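Side-chain contacts in choline dehydrogenase and related flavoproteins (Aspergillus oryzae, PDB 3Q9T), which oxidises formate as a flavin-dependent oxidase of the glucose-methanol-choline family, using 8-formyl-FAD at its catalytic site: residues 69-72 with 78-81; 449-454 with 499-504; 175-178 with 182-185; 168-173 with 352-357. All blocks are in the same frame, centred on the assembly; numbering follows the deposited sequence.

How the contacts relate
From the N terminus, contact 1 comes first and closes a short beta hairpin, strand 67-74 turning back as strand 77-81. Contact 4 then opens on helix 167-179 and closes much later on strand 353-358. Contact 3 is nested inside that long loop, where the end of the same helix meets its own exit loop; Trp177 CH2 lies 3.9 Å from Gly357 CA, so contacts 3 and 4 touch. Contact 2 follows in series, joining the loop before helix 454-473 to helix 494-504. It adjoins contact 1, their centres about 10 Å apart, through hydrogen bonds of Arg79 and Met71. The two pairs lie in separate regions, the centres of contacts 2 and 4 being about 28 Å apart.

Contact 1: 69-72 with 78-81; sequences TTMV and ERIE
Thr69 and Glu81 form an antiparallel hydrogen-bonded pair, Thr69 N to Glu81 O 2.8 Å, in a beta hairpin whose register slips by one residue beyond Thr70 and Ile80. The slip is a beta bulge: Arg79 faces both Met71 and Val72, its O accepting from Met71 N at 2.9 Å while its N donates to Val72 O at 3.1 Å. From the bulge itself, Met71 crosses Glu81 at about a right angle, and the two CG atoms meet at 3.6 Å. Glu81 bends at chi2 (-79°), which swings its carboxylate back along its own strand to Arg79. There the guanidinium NH1 makes a salt bridge to Glu81 OE2 at 2.6 Å, reaching the oxygen on its anti side and 28° out of the carboxylate plane. His407 NE2 bonds to the same oxygen, so two donors hold it. On the other face, Ile80 packs on Ile80 of the second subunit, and Glu78 sends OE2 to Lys68 of that subunit in a salt bridge while its OE1 pairs with Arg73. A water bridges the strands, 2.7 Å from Thr70 OG1 and donating to Glu78 OE1 at 2.6 Å.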
loop_
_atom_site.group_PDB
_atom_site.type_symbol
_atom_site.label_atom_id
_atom_site.label_comp_id
_atom_site.label_asym_id
_atom_site.label_seq_id
_atom_site.Cartn_x
_atom_site.Cartn_y
_atom_site.Cartn_z
ATOM N N THR A 69 -0.588 -2.498 -8.698
ATOM C CA THR A 69 -1.494 -1.396 -8.995
ATOM C C THR A 69 -2.052 -0.696 -7.764
ATOM O O THR A 69 -2.311 -1.318 -6.738
ATOM C CB THR A 69 -2.667 -1.773 -9.992
ATOM O OG1 THR A 69 -3.898 -1.922 -9.288
ATOM C CG2 THR A 69 -2.369 -2.993 -10.779
ATOM N N THR A 70 -2.216 0.618 -7.882
ATOM C CA THR A 70 -2.812 1.426 -6.826
ATOM C C THR A 70 -4.324 1.222 -6.818
ATOM O O THR A 70 -5.013 1.498 -7.813
ATOM C CB THR A 70 -2.505 2.933 -7.026
ATOM O OG1 THR A 70 -1.095 3.151 -6.958
ATOM C CG2 THR A 70 -3.216 3.801 -5.965
ATOM N N MET A 71 -4.827 0.746 -5.686
ATOM C CA MET A 71 -6.238 0.413 -5.529
ATOM C C MET A 71 -7.035 1.653 -5.192
ATOM O O MET A 71 -8.101 1.901 -5.756
ATOM C CB MET A 71 -6.404 -0.633 -4.427
ATOM C CG MET A 71 -5.742 -1.975 -4.763
ATOM S SD MET A 71 -6.700 -2.931 -5.973
ATOM C CE MET A 71 -5.377 -3.498 -7.035
ATOM N N VAL A 72 -6.516 2.426 -4.249
ATOM C CA VAL A 72 -7.118 3.692 -3.913
ATOM C C VAL A 72 -6.075 4.761 -3.685
ATOM O O VAL A 72 -4.995 4.493 -3.157
ATOM C CB VAL A 72 -8.164 3.583 -2.749
ATOM C CG1 VAL A 72 -8.146 2.213 -2.118
ATOM C CG2 VAL A 72 -7.988 4.680 -1.732
ATOM N N GLU A 78 -4.200 5.743 0.819
ATOM C CA GLU A 78 -3.649 5.210 -0.432
ATOM C C GLU A 78 -3.011 3.834 -0.234
ATOM O O GLU A 78 -2.195 3.623 0.674
ATOM C CB GLU A 78 -2.659 6.187 -1.076
ATOM C CG GLU A 78 -2.117 5.753 -2.460
ATOM C CD GLU A 78 -1.329 6.862 -3.160
ATOM O OE1 GLU A 78 -0.666 6.609 -4.191
ATOM O OE2 GLU A 78 -1.384 8.008 -2.679
ATOM N N ARG A 79 -3.394 2.894 -1.093
ATOM C CA ARG A 79 -2.843 1.551 -1.023
ATOM C C ARG A 79 -2.462 1.062 -2.420
ATOM O O ARG A 79 -3.181 1.285 -3.391
ATOM C CB ARG A 79 -3.852 0.609 -0.383
ATOM C CG ARG A 79 -3.468 -0.849 -0.393
ATOM C CD ARG A 79 -4.072 -1.538 0.816
ATOM N NE ARG A 79 -5.531 -1.466 0.845
ATOM C CZ ARG A 79 -6.323 -2.239 0.102
ATOM N NH1 ARG A 79 -5.800 -3.131 -0.722
ATOM N NH2 ARG A 79 -7.637 -2.129 0.179
ATOM N N ILE A 80 -1.325 0.400 -2.512
ATOM C CA ILE A 80 -0.889 -0.174 -3.763
ATOM C C ILE A 80 -0.780 -1.663 -3.487
ATOM O O ILE A 80 -0.461 -2.066 -2.373
ATOM C CB ILE A 80 0.429 0.448 -4.246
ATOM C CG1 ILE A 80 0.863 -0.163 -5.586
ATOM C CG2 ILE A 80 1.520 0.295 -3.173
ATOM C CD1 ILE A 80 2.177 0.448 -6.136
ATOM N N GLU A 81 -1.130 -2.485 -4.467
ATOM C CA GLU A 81 -1.122 -3.930 -4.256
ATOM C C GLU A 81 -0.417 -4.697 -5.361
ATOM O O GLU A 81 -0.277 -4.215 -6.501
ATOM C CB GLU A 81 -2.549 -4.468 -4.104
ATOM C CG GLU A 81 -3.318 -3.935 -2.893
ATOM C CD GLU A 81 -2.940 -4.631 -1.587
ATOM O OE1 GLU A 81 -2.175 -5.613 -1.626
ATOM O OE2 GLU A 81 -3.423 -4.198 -0.515
HETATM O O HOH W 1 0.226 4.252 -4.823
#

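Contact 2: 449-454 with 499-504; sequences NFFAND and RAVLDR
Leu502, whose side chain meets Phe451, offers its backbone O to Arg79 NH2, a hydrogen bond that ties helix 494-504 to the neighbouring hairpin. Between residues 449-454 and 499-504 themselves the contact is apolar. Phe451 occupies the third position of a type II beta turn running from Asn449 to Ala452, and its positive phi (66°) goes with that place. CG lies anti to the carbonyl carbon (chi1 -62°), which carries the ring out to the helix. Val501 CG1 stands over one ring face, 3.9 Å from the centroid of the Phe451 ring and 24° off the normal, which meets the geometry of a CH-pi contact. The methyl is displaced toward the rim, where Val501 CG1 comes closest to Phe451 CZ at 3.5 Å. Leu502 runs past the phenylalanine in the opposite direction, its CD2 touching Phe451 CB at 3.7 Å, so the two helix residues share the length of one side chain. Ile457 and Pro308 also pack on Phe451, while its backbone O accepts from Arg74 NH1. With all three touching side chains buried and hydrocarbon, and just 134 Å² covered in total, what joins these two segments directly is probably dispersion and exclusion of water.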
loop_
_atom_site.group_PDB
_atom_site.type_symbol
_atom_site.label_atom_id
_atom_site.label_comp_id
_atom_site.label_asym_id
_atom_site.label_seq_id
_atom_site.Cartn_x
_atom_site.Cartn_y
_atom_site.Cartn_z
ATOM N N ASN A 449 -8.247 4.123 -8.656
ATOM C CA ASN A 449 -8.980 5.240 -8.094
ATOM C C ASN A 449 -10.303 4.827 -7.449
ATOM O O ASN A 449 -11.304 5.533 -7.554
ATOM C CB ASN A 449 -9.197 6.317 -9.157
ATOM C CG ASN A 449 -9.548 7.670 -8.556
ATOM O OD1 ASN A 449 -9.028 8.044 -7.504
ATOM N ND2 ASN A 449 -10.438 8.410 -9.221
ATOM N N PHE A 450 -10.291 3.683 -6.778
ATOM C CA PHE A 450 -11.465 3.191 -6.076
ATOM C C PHE A 450 -11.863 4.173 -4.976
ATOM O O PHE A 450 -11.005 4.682 -4.224
ATOM C CB PHE A 450 -11.174 1.827 -5.432
ATOM C CG PHE A 450 -11.191 0.658 -6.381
ATOM C CD1 PHE A 450 -12.034 0.641 -7.494
ATOM C CD2 PHE A 450 -10.406 -0.459 -6.122
ATOM C CE1 PHE A 450 -12.071 -0.448 -8.339
ATOM C CE2 PHE A 450 -10.425 -1.560 -6.984
ATOM C CZ PHE A 450 -11.267 -1.558 -8.082
ATOM N N PHE A 451 -13.161 4.432 -4.871
ATOM C CA PHE A 451 -13.701 5.207 -3.760
ATOM C C PHE A 451 -13.244 6.689 -3.747
ATOM O O PHE A 451 -13.208 7.334 -2.701
ATOM C CB PHE A 451 -13.380 4.505 -2.437
ATOM C CG PHE A 451 -14.002 3.135 -2.320
ATOM C CD1 PHE A 451 -15.389 2.991 -2.248
ATOM C CD2 PHE A 451 -13.214 1.991 -2.293
ATOM C CE1 PHE A 451 -15.969 1.753 -2.153
ATOM C CE2 PHE A 451 -13.798 0.725 -2.196
ATOM C CZ PHE A 451 -15.173 0.604 -2.123
ATOM N N ALA A 452 -12.879 7.217 -4.907
ATOM C CA ALA A 452 -12.568 8.644 -4.999
ATOM C C ALA A 452 -13.749 9.456 -4.460
ATOM O O ALA A 452 -13.563 10.471 -3.802
ATOM C CB ALA A 452 -12.246 9.039 -6.432
ATOM N N ASN A 453 -14.967 8.992 -4.735
ATOM C CA ASN A 453 -16.175 9.649 -4.234
ATOM C C ASN A 453 -16.658 8.974 -2.940
ATOM O O ASN A 453 -16.807 7.752 -2.895
ATOM C CB ASN A 453 -17.272 9.620 -5.314
ATOM C CG ASN A 453 -18.487 10.471 -4.957
ATOM O OD1 ASN A 453 -18.928 10.499 -3.805
ATOM N ND2 ASN A 453 -19.043 11.161 -5.955
ATOM N N ASP A 454 -16.897 9.758 -1.891
ATOM C CA ASP A 454 -17.393 9.223 -0.609
ATOM C C ASP A 454 -18.700 8.423 -0.699
ATOM O O ASP A 454 -18.901 7.459 0.051
ATOM C CB ASP A 454 -17.572 10.354 0.398
ATOM C CG ASP A 454 -16.255 10.819 1.010
ATOM O OD1 ASP A 454 -15.173 10.333 0.602
ATOM O OD2 ASP A 454 -16.314 11.687 1.904
ATOM N N ARG A 499 -12.934 3.200 7.324
ATOM C CA ARG A 499 -11.578 2.675 7.308
ATOM C C ARG A 499 -11.566 1.226 6.816
ATOM O O ARG A 499 -10.722 0.834 6.006
ATOM C CB ARG A 499 -10.979 2.760 8.711
ATOM C CG ARG A 499 -9.641 2.056 8.861
ATOM C CD ARG A 499 -8.491 2.878 8.301
ATOM N NE ARG A 499 -7.219 2.159 8.378
ATOM C CZ ARG A 499 -6.046 2.678 8.027
ATOM N NH1 ARG A 499 -5.981 3.925 7.586
ATOM N NH2 ARG A 499 -4.945 1.953 8.116
ATOM N N ALA A 500 -12.509 0.437 7.312
ATOM C CA ALA A 500 -12.656 -0.957 6.899
ATOM C C ALA A 500 -12.815 -1.102 5.382
ATOM O O ALA A 500 -12.164 -1.942 4.766
ATOM C CB ALA A 500 -13.848 -1.595 7.610
ATOM N N VAL A 501 -13.680 -0.286 4.784
ATOM C CA VAL A 501 -13.927 -0.378 3.347
ATOM C C VAL A 501 -12.659 -0.061 2.546
ATOM O O VAL A 501 -12.248 -0.820 1.668
ATOM C CB VAL A 501 -15.079 0.549 2.924
ATOM C CG1 VAL A 501 -15.162 0.645 1.423
ATOM C CG2 VAL A 501 -16.398 0.046 3.503
ATOM N N LEU A 502 -12.018 1.055 2.870
ATOM C CA LEU A 502 -10.808 1.443 2.165
ATOM C C LEU A 502 -9.690 0.420 2.350
ATOM O O LEU A 502 -8.951 0.114 1.412
ATOM C CB LEU A 502 -10.334 2.839 2.585
ATOM C CG LEU A 502 -11.334 3.979 2.364
ATOM C CD1 LEU A 502 -10.776 5.268 2.899
ATOM C CD2 LEU A 502 -11.717 4.124 0.884
ATOM N N ASP A 503 -9.560 -0.103 3.553
ATOM C CA ASP A 503 -8.400 -0.922 3.873
ATOM C C ASP A 503 -8.572 -2.378 3.471
ATOM O O ASP A 503 -7.598 -3.130 3.391
ATOM C CB ASP A 503 -8.049 -0.821 5.361
ATOM C CG ASP A 503 -6.616 -1.195 5.631
ATOM O OD1 ASP A 503 -5.734 -0.738 4.868
ATOM O OD2 ASP A 503 -6.368 -1.958 6.583
ATOM N N ARG A 504 -9.807 -2.778 3.212
ATOM C CA ARG A 504 -10.088 -4.176 2.943
ATOM C C ARG A 504 -10.571 -4.430 1.526
ATOM O O ARG A 504 -10.773 -5.588 1.125
ATOM C CB ARG A 504 -11.162 -4.662 3.895
ATOM C CG ARG A 504 -10.672 -4.976 5.263
ATOM C CD ARG A 504 -11.259 -6.298 5.654
ATOM N NE ARG A 504 -12.158 -6.115 6.756
ATOM C CZ ARG A 504 -12.910 -7.071 7.279
ATOM N NH1 ARG A 504 -12.910 -8.292 6.758
ATOM N NH2 ARG A 504 -13.683 -6.777 8.316
#

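Contact 3: 175-178 with 182-185; sequences KAWK and QPLI
Trp177 turns its indole from the last part of helix 167-179 toward the loop that follows, and Gln182 and Pro183 meet it in two different ways. Gln182 lies over one ring face: its CB sits 3.0 Å above the plane, displaced to the pyrrole rim, and approaches Trp177 NE1 to 3.1 Å, a tight fit. Beyond CB the glutamine bends away, its amide standing almost perpendicular to the indole (86°), so the aliphatic part covers the ring and the polar end does not stack on it. Pro183 comes instead to the edge, where its O accepts from Trp177 NE1 at 2.9 Å. That bond is distinctly bent, and the nitrogen stands above the carbonyl plane by 46°. The indole CG is anti to the backbone N (chi1 -169°), which sends the indole toward the loop. On the outer side Leu184 CD1 lies between Trp177 CD1 and Lys178 CG, 4.0 Å from each, while Leu184 CD2 meets Lys178 CD at 3.7 Å; the lysine and leucine cross at about a right angle. Gln182 N adds a weak, long bond back to Trp177 O, and Leu470 of helix 454-473 also packs on the indole. Away from the flavin, this is a helix-loop-strand connection folded back on its own helix end, with backbone hydrogen bonds of Pro183 and Ile185 with Leu196 carrying the loop alongside strand 195-204.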
loop_
_atom_site.group_PDB
_atom_site.type_symbol
_atom_site.label_atom_id
_atom_site.label_comp_id
_atom_site.label_asym_id
_atom_site.label_seq_id
_atom_site.Cartn_x
_atom_site.Cartn_y
_atom_site.Cartn_z
ATOM N N LYS A 175 -33.531 -19.614 1.202
ATOM C CA LYS A 175 -34.518 -19.290 2.235
ATOM C C LYS A 175 -34.217 -17.912 2.844
ATOM O O LYS A 175 -35.110 -17.069 3.004
ATOM C CB LYS A 175 -34.475 -20.363 3.327
ATOM C CG LYS A 175 -35.820 -20.848 3.829
ATOM C CD LYS A 175 -35.659 -21.869 4.967
ATOM C CE LYS A 175 -35.155 -23.216 4.469
ATOM N NZ LYS A 175 -34.783 -24.137 5.583
ATOM N N ALA A 176 -32.944 -17.692 3.175
ATOM C CA ALA A 176 -32.525 -16.441 3.790
ATOM C C ALA A 176 -32.864 -15.263 2.881
ATOM O O ALA A 176 -33.468 -14.285 3.318
ATOM C CB ALA A 176 -31.026 -16.482 4.087
ATOM N N TRP A 177 -32.493 -15.392 1.607
ATOM C CA TRP A 177 -32.721 -14.357 0.607
ATOM C C TRP A 177 -34.191 -13.970 0.495
ATOM O O TRP A 177 -34.546 -12.783 0.520
ATOM C CB TRP A 177 -32.196 -14.821 -0.765
ATOM C CG TRP A 177 -32.149 -13.735 -1.801
ATOM C CD1 TRP A 177 -33.120 -13.418 -2.703
ATOM C CD2 TRP A 177 -31.075 -12.809 -2.025
ATOM N NE1 TRP A 177 -32.721 -12.358 -3.475
ATOM C CE2 TRP A 177 -31.467 -11.968 -3.084
ATOM C CE3 TRP A 177 -29.818 -12.622 -1.440
ATOM C CZ2 TRP A 177 -30.650 -10.941 -3.567
ATOM C CZ3 TRP A 177 -29.002 -11.604 -1.921
ATOM C CH2 TRP A 177 -29.420 -10.777 -2.975
ATOM N N LYS A 178 -35.046 -14.971 0.336
ATOM C CA LYS A 178 -36.490 -14.723 0.259
ATOM C C LYS A 178 -37.027 -14.133 1.566
ATOM O O LYS A 178 -37.927 -13.286 1.552
ATOM C CB LYS A 178 -37.248 -16.003 -0.110
ATOM C CG LYS A 178 -36.917 -16.531 -1.503
ATOM C CD LYS A 178 -37.357 -17.978 -1.666
ATOM C CE LYS A 178 -38.865 -18.117 -1.517
ATOM N NZ LYS A 178 -39.604 -17.351 -2.561
ATOM N N GLN A 182 -36.444 -10.298 -0.951
ATOM C CA GLN A 182 -35.779 -10.110 -2.241
ATOM C C GLN A 182 -36.144 -11.266 -3.156
ATOM O O GLN A 182 -36.305 -12.402 -2.702
ATOM C CB GLN A 182 -34.256 -10.044 -2.077
ATOM C CG GLN A 182 -33.759 -8.822 -1.330
ATOM C CD GLN A 182 -34.080 -7.527 -2.073
ATOM O OE1 GLN A 182 -34.671 -6.610 -1.510
ATOM N NE2 GLN A 182 -33.698 -7.458 -3.348
ATOM N N PRO A 183 -36.257 -10.981 -4.455
ATOM C CA PRO A 183 -36.746 -11.968 -5.418
ATOM C C PRO A 183 -35.682 -12.987 -5.781
ATOM O O PRO A 183 -34.490 -12.694 -5.718
ATOM C CB PRO A 183 -37.068 -11.123 -6.660
ATOM C CG PRO A 183 -36.826 -9.674 -6.264
ATOM C CD PRO A 183 -35.924 -9.695 -5.090
ATOM N N LEU A 184 -36.132 -14.183 -6.131
ATOM C CA LEU A 184 -35.338 -15.138 -6.880
ATOM C C LEU A 184 -35.481 -14.808 -8.374
ATOM O O LEU A 184 -36.531 -14.332 -8.811
ATOM C CB LEU A 184 -35.891 -16.535 -6.614
ATOM C CG LEU A 184 -35.135 -17.492 -5.688
ATOM C CD1 LEU A 184 -34.361 -16.770 -4.578
ATOM C CD2 LEU A 184 -36.093 -18.544 -5.137
ATOM N N ILE A 185 -34.438 -15.057 -9.161
ATOM C CA ILE A 185 -34.514 -14.816 -10.591
ATOM C C ILE A 185 -33.579 -15.743 -11.360
ATOM O O ILE A 185 -32.440 -15.978 -10.945
ATOM C CB ILE A 185 -34.202 -13.336 -10.949
ATOM C CG1 ILE A 185 -34.499 -13.070 -12.433
ATOM C CG2 ILE A 185 -32.744 -12.984 -10.605
ATOM C CD1 ILE A 185 -34.451 -11.593 -12.832
#

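Contact 4: 168-173 with 352-357; sequences PFRENL and LLELVG
Arg170 presents the edge of its guanidinium, not a face, to Glu354: OE1 lies close to the guanidinium plane and takes a hydrogen bond from Arg170 NH1 at 2.9 Å. NH1 meets OE1 on its syn side but 29° out of the carboxylate plane; with the groups turned 63° apart, only NH1 makes a bond to the acid, and the pair is not coplanar. The chain reaches Glu354 with Arg170 CD 3.2 Å from Glu354 OE1, and the bend at chi3 (-65°) then turns the guanidinium so that NH1 meets the same oxygen. Ile163 links both ends further, its N donating to Glu354 OE2 and its O accepting from Arg170 NH1, which satisfies polar atoms beside a buried carboxylate. Beside the salt bridge the contact is hydrocarbon. Leu355 crosses Arg170 and drives CD1 against the helix backbone, 3.6 Å from Arg170 CA. About a turn further on, Leu355 CD1 touches Leu173 CD2 at 3.7 Å, the two leucines running past each other in opposite directions. Leu470 and Leu471 of helix 454-473 also pack on Leu173. The axes of helix 168-173 and strand 353-357 run nearly parallel, 9.6 Å at closest approach, as in alpha/beta face packing, consistent with the helix-covered sheet of the substrate-binding domain in GMC oxidoreductases.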
loop_
_atom_site.group_PDB
_atom_site.type_symbol
_atom_site.label_atom_id
_atom_site.label_comp_id
_atom_site.label_asym_id
_atom_site.label_seq_id
_atom_site.Cartn_x
_atom_site.Cartn_y
_atom_site.Cartn_z
ATOM N N PRO A 168 -27.635 -28.322 0.914
ATOM C CA PRO A 168 -28.137 -27.694 2.152
ATOM C C PRO A 168 -27.746 -26.209 2.279
ATOM O O PRO A 168 -28.543 -25.376 2.726
ATOM C CB PRO A 168 -27.462 -28.513 3.253
ATOM C CG PRO A 168 -27.258 -29.868 2.635
ATOM C CD PRO A 168 -26.889 -29.566 1.194
ATOM N N PHE A 169 -26.521 -25.892 1.880
ATOM C CA PHE A 169 -26.047 -24.510 1.828
ATOM C C PHE A 169 -26.906 -23.687 0.866
ATOM O O PHE A 169 -27.485 -22.661 1.245
ATOM C CB PHE A 169 -24.566 -24.511 1.426
ATOM C CG PHE A 169 -24.033 -23.175 0.997
ATOM C CD1 PHE A 169 -24.133 -22.768 -0.325
ATOM C CD2 PHE A 169 -23.388 -22.341 1.907
ATOM C CE1 PHE A 169 -23.627 -21.537 -0.728
ATOM C CE2 PHE A 169 -22.874 -21.108 1.501
ATOM C CZ PHE A 169 -22.985 -20.714 0.184
ATOM N N ARG A 170 -27.042 -24.157 -0.372
ATOM C CA ARG A 170 -27.884 -23.437 -1.333
ATOM C C ARG A 170 -29.313 -23.244 -0.833
ATOM O O ARG A 170 -29.921 -22.175 -1.032
ATOM C CB ARG A 170 -27.887 -24.131 -2.698
ATOM C CG ARG A 170 -26.495 -24.251 -3.330
ATOM C CD ARG A 170 -26.605 -24.702 -4.776
ATOM N NE ARG A 170 -27.158 -26.044 -4.891
ATOM C CZ ARG A 170 -26.435 -27.157 -4.807
ATOM N NH1 ARG A 170 -25.119 -27.098 -4.609
ATOM N NH2 ARG A 170 -27.029 -28.335 -4.922
ATOM N N GLU A 171 -29.855 -24.276 -0.193
ATOM C CA GLU A 171 -31.246 -24.234 0.268
ATOM C C GLU A 171 -31.431 -23.194 1.380
ATOM O O GLU A 171 -32.386 -22.417 1.365
ATOM C CB GLU A 171 -31.709 -25.625 0.717
ATOM C CG GLU A 171 -32.445 -25.645 2.054
ATOM C CD GLU A 171 -33.939 -25.913 1.915
ATOM O OE1 GLU A 171 -34.587 -25.290 1.042
ATOM O OE2 GLU A 171 -34.463 -26.750 2.683
ATOM N N ASN A 172 -30.499 -23.156 2.327
ATOM C CA ASN A 172 -30.532 -22.133 3.377
ATOM C C ASN A 172 -30.326 -20.689 2.893
ATOM O O ASN A 172 -31.003 -19.771 3.368
ATOM C CB ASN A 172 -29.554 -22.475 4.482
ATOM C CG ASN A 172 -30.099 -23.538 5.420
ATOM O OD1 ASN A 172 -30.887 -23.244 6.316
ATOM N ND2 ASN A 172 -29.689 -24.781 5.207
ATOM N N LEU A 173 -29.422 -20.510 1.929
ATOM C CA LEU A 173 -29.131 -19.203 1.358
ATOM C C LEU A 173 -30.359 -18.703 0.631
ATOM O O LEU A 173 -30.702 -17.523 0.698
ATOM C CB LEU A 173 -27.938 -19.296 0.386
ATOM C CG LEU A 173 -27.455 -18.018 -0.329
ATOM C CD1 LEU A 173 -27.287 -16.866 0.652
ATOM C CD2 LEU A 173 -26.148 -18.238 -1.148
ATOM N N LEU A 352 -16.927 -23.146 -7.542
ATOM C CA LEU A 352 -17.207 -22.780 -6.141
ATOM C C LEU A 352 -18.142 -21.596 -5.939
ATOM O O LEU A 352 -18.320 -21.135 -4.824
ATOM C CB LEU A 352 -15.909 -22.540 -5.357
ATOM C CG LEU A 352 -14.812 -23.578 -5.581
ATOM C CD1 LEU A 352 -13.502 -23.174 -4.890
ATOM C CD2 LEU A 352 -15.278 -24.953 -5.122
ATOM N N LEU A 353 -18.754 -21.117 -7.011
ATOM C CA LEU A 353 -19.718 -20.043 -6.903
ATOM C C LEU A 353 -20.959 -20.539 -7.629
ATOM O O LEU A 353 -20.888 -20.798 -8.824
ATOM C CB LEU A 353 -19.176 -18.801 -7.609
ATOM C CG LEU A 353 -19.623 -17.401 -7.172
ATOM C CD1 LEU A 353 -19.383 -16.372 -8.279
ATOM C CD2 LEU A 353 -21.064 -17.352 -6.663
ATOM N N GLU A 354 -22.089 -20.669 -6.928
ATOM C CA GLU A 354 -23.290 -21.280 -7.535
ATOM C C GLU A 354 -24.522 -20.398 -7.456
ATOM O O GLU A 354 -25.404 -20.477 -8.316
ATOM C CB GLU A 354 -23.598 -22.639 -6.903
ATOM C CG GLU A 354 -22.465 -23.654 -7.071
ATOM C CD GLU A 354 -22.694 -24.928 -6.286
ATOM O OE1 GLU A 354 -23.452 -24.853 -5.292
ATOM O OE2 GLU A 354 -22.128 -25.992 -6.662
ATOM N N LEU A 355 -24.586 -19.597 -6.396
ATOM C CA LEU A 355 -25.633 -18.611 -6.224
ATOM C C LEU A 355 -25.016 -17.223 -6.205
ATOM O O LEU A 355 -24.010 -16.970 -5.516
ATOM C CB LEU A 355 -26.410 -18.860 -4.926
ATOM C CG LEU A 355 -27.300 -20.099 -4.959
ATOM C CD1 LEU A 355 -27.637 -20.570 -3.560
ATOM C CD2 LEU A 355 -28.566 -19.851 -5.797
ATOM N N VAL A 356 -25.647 -16.322 -6.942
ATOM C CA VAL A 356 -25.174 -14.960 -7.087
ATOM C C VAL A 356 -26.354 -14.007 -6.966
ATOM O O VAL A 356 -27.417 -14.240 -7.575
ATOM C CB VAL A 356 -24.484 -14.757 -8.474
ATOM C CG1 VAL A 356 -24.211 -13.286 -8.731
ATOM C CG2 VAL A 356 -23.212 -15.597 -8.579
ATOM N N GLY A 357 -26.166 -12.923 -6.210
ATOM C CA GLY A 357 -27.240 -11.970 -5.971
ATOM C C GLY A 357 -27.059 -10.586 -6.582
ATOM O O GLY A 357 -25.980 -9.993 -6.530
#